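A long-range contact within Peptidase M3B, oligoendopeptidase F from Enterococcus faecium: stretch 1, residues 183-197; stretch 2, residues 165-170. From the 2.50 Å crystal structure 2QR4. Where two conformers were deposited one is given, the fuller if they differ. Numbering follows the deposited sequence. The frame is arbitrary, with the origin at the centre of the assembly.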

# COMPACT_ATOMS: atom_id res chain seq x y z
N GLN A 183 -27.10 7.24 -11.45
CA GLN A 183 -28.24 7.70 -12.25
C GLN A 183 -28.59 6.61 -13.23
O GLN A 183 -29.76 6.27 -13.41
CB GLN A 183 -27.90 8.95 -13.07
CG GLN A 183 -27.64 10.22 -12.29
CD GLN A 183 -27.56 11.42 -13.22
OE1 GLN A 183 -26.97 11.33 -14.31
NE2 GLN A 183 -28.16 12.54 -12.81
N LEU A 184 -27.56 6.09 -13.89
CA LEU A 184 -27.74 5.10 -14.94
C LEU A 184 -28.32 3.79 -14.40
O LEU A 184 -29.11 3.14 -15.08
CB LEU A 184 -26.45 4.87 -15.71
CG LEU A 184 -25.94 6.07 -16.52
CD1 LEU A 184 -24.57 5.77 -17.07
CD2 LEU A 184 -26.87 6.42 -17.63
N LEU A 185 -27.95 3.41 -13.18
CA LEU A 185 -28.52 2.20 -12.57
C LEU A 185 -30.00 2.36 -12.21
O LEU A 185 -30.67 1.37 -11.92
CB LEU A 185 -27.71 1.74 -11.34
CG LEU A 185 -26.74 0.60 -11.63
CD1 LEU A 185 -27.47 -0.72 -11.79
CD2 LEU A 185 -25.99 0.88 -12.90
N GLU A 186 -30.51 3.59 -12.26
CA GLU A 186 -31.90 3.85 -11.89
C GLU A 186 -32.78 4.02 -13.10
O GLU A 186 -33.99 4.16 -12.99
CB GLU A 186 -32.01 5.09 -11.01
CG GLU A 186 -31.32 4.96 -9.65
CD GLU A 186 -31.33 6.27 -8.86
OE1 GLU A 186 -31.82 7.29 -9.38
OE2 GLU A 186 -30.83 6.27 -7.71
N SER A 187 -32.17 4.03 -14.27
CA SER A 187 -32.88 4.33 -15.50
C SER A 187 -34.03 3.34 -15.73
O SER A 187 -33.93 2.16 -15.38
CB SER A 187 -31.91 4.31 -16.68
OG SER A 187 -32.61 4.20 -17.91
N THR A 188 -35.11 3.82 -16.32
CA THR A 188 -36.23 2.93 -16.63
C THR A 188 -35.91 2.18 -17.91
O THR A 188 -36.65 1.27 -18.31
CB THR A 188 -37.54 3.70 -16.80
OG1 THR A 188 -37.46 4.53 -17.97
CG2 THR A 188 -37.82 4.56 -15.58
N ASP A 189 -34.82 2.56 -18.55
CA ASP A 189 -34.37 1.90 -19.77
C ASP A 189 -33.41 0.77 -19.39
O ASP A 189 -32.22 0.99 -19.15
CB ASP A 189 -33.72 2.93 -20.71
CG ASP A 189 -33.25 2.31 -22.01
OD1 ASP A 189 -33.10 1.07 -22.08
OD2 ASP A 189 -33.03 3.08 -22.97
N ARG A 190 -33.95 -0.44 -19.34
CA ARG A 190 -33.21 -1.60 -18.87
C ARG A 190 -31.89 -1.83 -19.59
O ARG A 190 -30.92 -2.27 -18.99
CB ARG A 190 -34.06 -2.86 -18.94
CG ARG A 190 -33.45 -3.98 -18.14
CD ARG A 190 -34.30 -5.21 -18.17
NE ARG A 190 -33.89 -6.14 -17.12
CZ ARG A 190 -34.11 -7.45 -17.16
NH1 ARG A 190 -33.71 -8.21 -16.16
NH2 ARG A 190 -34.73 -7.99 -18.20
N ARG A 191 -31.86 -1.57 -20.89
CA ARG A 191 -30.65 -1.81 -21.66
C ARG A 191 -29.51 -0.94 -21.14
O ARG A 191 -28.36 -1.36 -21.08
CB ARG A 191 -30.89 -1.55 -23.16
CG ARG A 191 -29.63 -1.47 -23.99
CD ARG A 191 -29.86 -0.82 -25.37
NE ARG A 191 -30.03 0.63 -25.32
CZ ARG A 191 -29.08 1.50 -24.96
NH1 ARG A 191 -27.88 1.07 -24.58
NH2 ARG A 191 -29.34 2.80 -24.96
N VAL A 192 -29.86 0.29 -20.76
CA VAL A 192 -28.89 1.26 -20.25
C VAL A 192 -28.36 0.83 -18.89
O VAL A 192 -27.15 0.93 -18.61
CB VAL A 192 -29.53 2.66 -20.19
CG1 VAL A 192 -28.79 3.57 -19.21
CG2 VAL A 192 -29.60 3.25 -21.58
N ARG A 193 -29.26 0.34 -18.05
CA ARG A 193 -28.91 -0.27 -16.77
C ARG A 193 -27.91 -1.42 -16.94
O ARG A 193 -26.86 -1.46 -16.27
CB ARG A 193 -30.18 -0.78 -16.07
CG ARG A 193 -30.75 0.18 -15.07
CD ARG A 193 -32.24 0.00 -14.77
NE ARG A 193 -32.73 -1.37 -14.71
CZ ARG A 193 -33.98 -1.70 -15.05
NH1 ARG A 193 -34.79 -0.74 -15.47
NH2 ARG A 193 -34.43 -2.95 -15.00
N GLU A 194 -28.22 -2.36 -17.82
CA GLU A 194 -27.38 -3.55 -17.99
C GLU A 194 -26.03 -3.12 -18.52
O GLU A 194 -24.99 -3.66 -18.13
CB GLU A 194 -28.05 -4.51 -18.97
CG GLU A 194 -27.22 -5.72 -19.38
CD GLU A 194 -27.92 -6.54 -20.45
OE1 GLU A 194 -28.89 -6.04 -21.04
OE2 GLU A 194 -27.53 -7.70 -20.69
N ALA A 195 -26.04 -2.14 -19.40
CA ALA A 195 -24.79 -1.72 -20.03
C ALA A 195 -23.88 -0.95 -19.06
O ALA A 195 -22.67 -1.11 -19.10
CB ALA A 195 -25.10 -0.89 -21.28
N ALA A 196 -24.47 -0.13 -18.19
CA ALA A 196 -23.72 0.62 -17.17
C ALA A 196 -23.10 -0.32 -16.18
O ALA A 196 -21.94 -0.18 -15.81
CB ALA A 196 -24.62 1.62 -16.43
N PHE A 197 -23.90 -1.29 -15.74
CA PHE A 197 -23.48 -2.27 -14.76
C PHE A 197 -22.29 -3.07 -15.30
O PHE A 197 -21.26 -3.16 -14.64
CB PHE A 197 -24.68 -3.17 -14.43
CG PHE A 197 -24.38 -4.29 -13.49
CD1 PHE A 197 -24.43 -4.10 -12.11
CD2 PHE A 197 -24.11 -5.57 -13.97
CE1 PHE A 197 -24.18 -5.15 -11.24
CE2 PHE A 197 -23.86 -6.62 -13.10
CZ PHE A 197 -23.89 -6.40 -11.73
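Stretch 2 165-170: TIEGEN

Stretch 2 begins as a short strand, residues 165-167; the assigned strand ends at Glu 167, Gly 168 is still extended, and the chain bends at Glu 169. The strand runs nearly antiparallel to helix 190-197: their N-to-C directions make an angle of 166°, and their axes approach to 8.5 Å. The register follows from this reversal, with Ala 195 CA lying 6.5 Å from Ile 166 CA and Val 192 CA lying 6.0 Å from Gly 168 CA, so that a step of three residues along the helix, not quite a turn, is matched by two residues of extended chain.

Ile 166 supplies the apolar part of the contact. Its CB points toward stretch 1, and its CD1 reaches Leu 184 CD1 at 4.0 Å and Ala 196 CB at 4.4 Å, while its CG2 lies 4.2 Å from Ala 195 CB. The small methyls of the alanines let the branched side chain approach the helix backbone, where Ile 166 CG2 is 3.7 Å from Ala 195 O. Farther along, Val 192 CG2 rests 3.4 Å from Gly 168 O and 3.8 Å from Glu 167 O, filling the space beside the peptide groups without competing for their hydrogen bonds.

Those carbonyls are served by Arg 191, whose long side chain carries several donors to the strand's end. Its NH1 donates to Glu 167 O at 3.0 Å with a good angle of 156°; its NH2 adds a weak bond to the same Glu 167 O at 3.3 Å and another weak one to Gly 168 O. The last is short, 2.6 Å from Arg 191 NH2 to Gly 168 O, but its 118° angle is poor. The Glu 167 carboxylate lies over one face of the guanidinium, with OE1 3.5 Å from Arg 191 NH2: a salt bridge of charges alone, since no N-H points at the oxygen.

The turn before the helix is held chiefly by its own polar groups. Ser 187 OG accepts from Asp 189 N at 2.8 Å, and the same hydroxyl lies 3.1 Å from Glu 169 OE1, a weak contact whose proton is not settled. Asp 189 is the N-cap: its OD1 accepts a weak bond from Arg 191 N at 3.2 Å, satisfying an amide that has no preceding helical carbonyl to bind. Asp 189 O accepts from Arg 193 N at 3.2 Å and, weakly, from Val 192 N at 2.9 Å.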

# COMPACT_ATOMS: atom_id res chain seq x y z
N THR A 165 -17.24 3.71 -22.46
CA THR A 165 -18.39 4.39 -23.03
C THR A 165 -19.54 3.39 -23.22
O THR A 165 -19.31 2.23 -23.53
CB THR A 165 -17.98 4.94 -24.42
OG1 THR A 165 -17.70 6.34 -24.31
CG2 THR A 165 -19.04 4.70 -25.48
N ILE A 166 -20.77 3.85 -23.05
CA ILE A 166 -21.92 3.04 -23.41
C ILE A 166 -22.84 3.86 -24.31
O ILE A 166 -22.61 5.05 -24.52
CB ILE A 166 -22.73 2.62 -22.17
CG1 ILE A 166 -23.28 3.87 -21.45
CG2 ILE A 166 -21.88 1.77 -21.24
CD1 ILE A 166 -24.30 3.59 -20.37
N GLU A 167 -23.88 3.22 -24.84
CA GLU A 167 -24.97 3.96 -25.49
C GLU A 167 -25.96 4.36 -24.41
O GLU A 167 -26.44 3.50 -23.67
CB GLU A 167 -25.68 3.13 -26.56
CG GLU A 167 -26.64 3.98 -27.41
CD GLU A 167 -27.71 3.17 -28.13
OE1 GLU A 167 -28.82 3.70 -28.33
OE2 GLU A 167 -27.45 2.00 -28.50
N GLY A 168 -26.28 5.64 -24.34
CA GLY A 168 -27.12 6.16 -23.26
C GLY A 168 -28.63 6.12 -23.46
O GLY A 168 -29.16 5.33 -24.24
N GLU A 169 -29.35 6.97 -22.73
CA GLU A 169 -30.82 6.91 -22.73
C GLU A 169 -31.45 7.40 -24.03
O GLU A 169 -32.47 6.86 -24.47
CB GLU A 169 -31.40 7.66 -21.54
CG GLU A 169 -31.29 6.92 -20.22
CD GLU A 169 -32.50 7.13 -19.34
OE1 GLU A 169 -32.35 7.28 -18.12
OE2 GLU A 169 -33.62 7.14 -19.89
N ASN A 170 -30.86 8.43 -24.63
CA ASN A 170 -31.41 8.95 -25.88
C ASN A 170 -30.68 8.40 -27.09
O ASN A 170 -30.80 8.93 -28.19
CB ASN A 170 -31.35 10.48 -25.88
CG ASN A 170 -32.24 11.10 -24.81
OD1 ASN A 170 -33.16 11.86 -25.12
ND2 ASN A 170 -31.99 10.77 -23.55